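Local coordinates for type II secretion system protein L (Pseudomonas aeruginosa, PDB 6GHU) that helps assemble the inner-membrane platform of the type II secretion system, linking the cytoplasmic energy-providing protein to the rest of the machinery, at residues T18-Q23 against L35-P40. Residues are numbered along the deposited sequence; the frame is centred on the assembly and turned at random.
Sequences TVSVEQ and LQVRAP
Gln36 O receives two backbone N-H groups, from Glu22 (N to O 2.8 Å) and, weakly, from Gln23 (N to O 3.4 Å), a worked example of the classic beta bulge in an antiparallel hairpin. Strand 20-23 spends two residues against one of 35-39, and Gln23 O takes the N-H of Gln36, completing the bulge. On its other flank Ser20 and Arg38 form a regular hydrogen-bonded pair, each N 2.9 Å from the other's O.

The extra residue, Glu22, starts its side chain towards the partner strand. Its CG stands beside the backbone N (chi1 -56°) and the chain bends again at chi2, which folds the carboxylate back to Ser20. Ser20 OG donates to Glu22 OE1 over 2.8 Å, reaching it on the anti side. The other oxygen, OE2, lies 4.0 Å from Arg38 NH1, a long salt bridge with carboxylate and guanidinium planes 74° apart, while Glu22 CG meets the guanidinium edge. At the second bulge residue, Gln23 OE1 rests 3.3 Å from Gln36 CG, and Gln23 NE2 bonds to Asp25.

The opposite face is apolar. Val19 CG1 approaches Val37 CB at 4.0 Å, CG2 of Val19 faces the Ala39 methyl, and Val21 makes looser contacts with Val37 and Leu35. Helix 42-54 covers Val19, Val37 and Ala39, and helix 3-14 meets Val21 and Leu35; in this ferredoxin-like fold, both helices pack on that face of the sheet.

Strand 70-77 continues the sheet beyond 35-39, whereas Gln23 pairs antiparallel with a strand of the second subunit, so the sheet runs on across the dimer interface. Chemically, the bulge inserts a carboxylate oriented by a hydrogen bond from the Ser20 hydroxyl, and the long Arg38 contact probably adds mainly electrostatic attraction.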
ATOM      1  N   THR A  18      -0.404 -14.248  11.098  1.00 21.45           N
ATOM      2  CA  THR A  18       0.438 -15.238  10.436  1.00 24.06           C
ATOM      3  C   THR A  18       0.603 -14.963   8.948  1.00 29.35           C
ATOM      4  O   THR A  18       1.392 -15.651   8.295  1.00 22.37           O
ATOM      5  CB  THR A  18      -0.116 -16.655  10.627  1.00 25.43           C
ATOM      6  OG1 THR A  18      -1.315 -16.821   9.862  1.00 20.97           O
ATOM      7  CG2 THR A  18      -0.401 -16.936  12.102  1.00 26.10           C
ATOM      8  N   VAL A  19      -0.104 -13.975   8.400  1.00 19.42           N
ATOM      9  CA  VAL A  19       0.006 -13.631   6.988  1.00 15.98           C
ATOM     10  C   VAL A  19       1.138 -12.630   6.816  1.00 25.67           C
ATOM     11  O   VAL A  19       1.235 -11.649   7.562  1.00 28.73           O
ATOM     12  CB  VAL A  19      -1.319 -13.065   6.448  1.00 21.70           C
ATOM     13  CG1 VAL A  19      -1.201 -12.750   4.957  1.00 25.18           C
ATOM     14  CG2 VAL A  19      -2.451 -14.051   6.694  1.00 25.61           C
ATOM     15  N   SER A  20       1.992 -12.875   5.831  1.00 27.43           N
ATOM     16  CA  SER A  20       3.072 -11.964   5.492  1.00 27.24           C
ATOM     17  C   SER A  20       2.830 -11.428   4.091  1.00 25.10           C
ATOM     18  O   SER A  20       2.412 -12.172   3.200  1.00 25.97           O
ATOM     19  CB  SER A  20       4.442 -12.658   5.573  1.00 28.08           C
ATOM     20  OG  SER A  20       4.537 -13.741   4.663  1.00 36.31           O
ATOM     21  N   VAL A  21       3.057 -10.130   3.919  1.00 26.91           N
ATOM     22  CA  VAL A  21       2.961  -9.467   2.623  1.00 21.94           C
ATOM     23  C   VAL A  21       4.369  -9.368   2.055  1.00 23.09           C
ATOM     24  O   VAL A  21       5.175  -8.549   2.510  1.00 34.56           O
ATOM     25  CB  VAL A  21       2.315  -8.083   2.741  1.00 25.18           C
ATOM     26  CG1 VAL A  21       2.184  -7.441   1.365  1.00 28.81           C
ATOM     27  CG2 VAL A  21       0.960  -8.186   3.413  1.00 25.92           C
ATOM     28  N   GLU A  22       4.667 -10.196   1.054  1.00 19.23           N
ATOM     29  CA  GLU A  22       5.996 -10.196   0.457  1.00 27.18           C
ATOM     30  C   GLU A  22       6.143  -9.052  -0.531  1.00 34.00           C
ATOM     31  O   GLU A  22       7.212  -8.441  -0.630  1.00 33.58           O
ATOM     32  CB  GLU A  22       6.260 -11.528  -0.245  1.00 27.71           C
ATOM     33  CG  GLU A  22       6.093 -12.755   0.648  1.00 38.10           C
ATOM     34  CD  GLU A  22       7.049 -12.746   1.825  1.00 39.50           C
ATOM     35  OE1 GLU A  22       6.573 -12.727   2.978  1.00 49.02           O
ATOM     36  OE2 GLU A  22       8.277 -12.744   1.593  1.00 44.81           O
ATOM     37  N   GLN A  23       5.076  -8.749  -1.261  1.00 28.32           N
ATOM     38  CA  GLN A  23       5.102  -7.708  -2.273  0.51 30.84           C
ATOM     39  C   GLN A  23       3.702  -7.128  -2.402  1.00 28.67           C
ATOM     40  O   GLN A  23       2.705  -7.830  -2.200  1.00 26.51           O
ATOM     41  CB  GLN A  23       5.598  -8.266  -3.614  0.51 23.44           C
ATOM     42  CG  GLN A  23       5.623  -7.265  -4.763  0.51 31.38           C
ATOM     43  CD  GLN A  23       4.285  -7.145  -5.475  0.51 34.33           C
ATOM     44  OE1 GLN A  23       3.352  -7.906  -5.208  0.51 23.83           O
ATOM     45  NE2 GLN A  23       4.189  -6.188  -6.391  0.51 25.65           N
ATOM     46  N   LEU A  35      -1.419  -8.025  -4.173  1.00 20.18           N
ATOM     47  CA  LEU A  35      -0.632  -8.404  -3.007  1.00 24.54           C
ATOM     48  C   LEU A  35      -0.149  -9.838  -3.160  1.00 23.04           C
ATOM     49  O   LEU A  35      -0.952 -10.742  -3.416  1.00 23.52           O
ATOM     50  CB  LEU A  35      -1.452  -8.289  -1.711  1.00 37.12           C
ATOM     51  CG  LEU A  35      -1.902  -6.914  -1.220  1.00 40.98           C
ATOM     52  CD1 LEU A  35      -3.168  -6.467  -1.928  1.00 31.11           C
ATOM     53  CD2 LEU A  35      -2.112  -6.942   0.290  1.00 43.12           C
ATOM     54  N   GLN A  36       1.156 -10.042  -2.996  1.00 20.68           N
ATOM     55  CA  GLN A  36       1.733 -11.375  -2.862  1.00 22.19           C
ATOM     56  C   GLN A  36       1.844 -11.694  -1.376  1.00 20.61           C
ATOM     57  O   GLN A  36       2.591 -11.026  -0.652  1.00 20.13           O
ATOM     58  CB  GLN A  36       3.107 -11.447  -3.524  1.00 30.11           C
ATOM     59  CG  GLN A  36       3.097 -11.230  -5.024  1.00 26.46           C
ATOM     60  CD  GLN A  36       2.600 -12.432  -5.780  1.00 35.11           C
ATOM     61  OE1 GLN A  36       2.384 -13.503  -5.205  1.00 36.87           O
ATOM     62  NE2 GLN A  36       2.421 -12.270  -7.087  1.00 35.93           N
ATOM     63  N   VAL A  37       1.107 -12.707  -0.923  1.00 20.45           N
ATOM     64  CA  VAL A  37       1.038 -13.034   0.493  1.00 21.20           C
ATOM     65  C   VAL A  37       1.506 -14.465   0.710  1.00 21.75           C
ATOM     66  O   VAL A  37       1.475 -15.308  -0.189  1.00 21.96           O
ATOM     67  CB  VAL A  37      -0.383 -12.841   1.071  1.00 23.65           C
ATOM     68  CG1 VAL A  37      -0.832 -11.396   0.926  1.00 23.73           C
ATOM     69  CG2 VAL A  37      -1.383 -13.779   0.394  1.00 26.45           C
ATOM     70  N   ARG A  38       1.951 -14.727   1.934  1.00 27.90           N
ATOM     71  CA  ARG A  38       2.214 -16.077   2.401  1.00 25.55           C
ATOM     72  C   ARG A  38       1.507 -16.274   3.733  1.00 23.46           C
ATOM     73  O   ARG A  38       1.298 -15.323   4.490  1.00 23.06           O
ATOM     74  CB  ARG A  38       3.723 -16.349   2.546  1.00 26.92           C
ATOM     75  CG  ARG A  38       4.442 -16.492   1.218  1.00 40.50           C
ATOM     76  CD  ARG A  38       5.811 -17.136   1.385  1.00 49.91           C
ATOM     77  NE  ARG A  38       6.275 -17.766   0.147  1.00 65.07           N
ATOM     78  CZ  ARG A  38       6.988 -17.157  -0.800  1.00 72.78           C
ATOM     79  NH1 ARG A  38       7.337 -15.882  -0.673  1.00 54.23           N
ATOM     80  NH2 ARG A  38       7.355 -17.831  -1.885  1.00 68.68           N
ATOM     81  N   ALA A  39       1.128 -17.518   4.008  1.00 21.54           N
ATOM     82  CA  ALA A  39       0.458 -17.865   5.251  1.00 17.54           C
ATOM     83  C   ALA A  39       0.779 -19.317   5.568  1.00 20.25           C
ATOM     84  O   ALA A  39       1.222 -20.064   4.689  1.00 22.38           O
ATOM     85  CB  ALA A  39      -1.059 -17.650   5.147  1.00 19.84           C
ATOM     86  N   PRO A  40       0.583 -19.746   6.816  1.00 22.37           N
ATOM     87  CA  PRO A  40       0.882 -21.150   7.137  1.00 20.68           C
ATOM     88  C   PRO A  40       0.052 -22.146   6.343  1.00 21.23           C
ATOM     89  O   PRO A  40       0.515 -23.265   6.106  1.00 18.06           O
ATOM     90  CB  PRO A  40       0.596 -21.243   8.645  1.00 20.80           C
ATOM     91  CG  PRO A  40      -0.156 -20.007   9.002  1.00 28.00           C
ATOM     92  CD  PRO A  40       0.254 -18.962   8.018  1.00 23.03           C
TER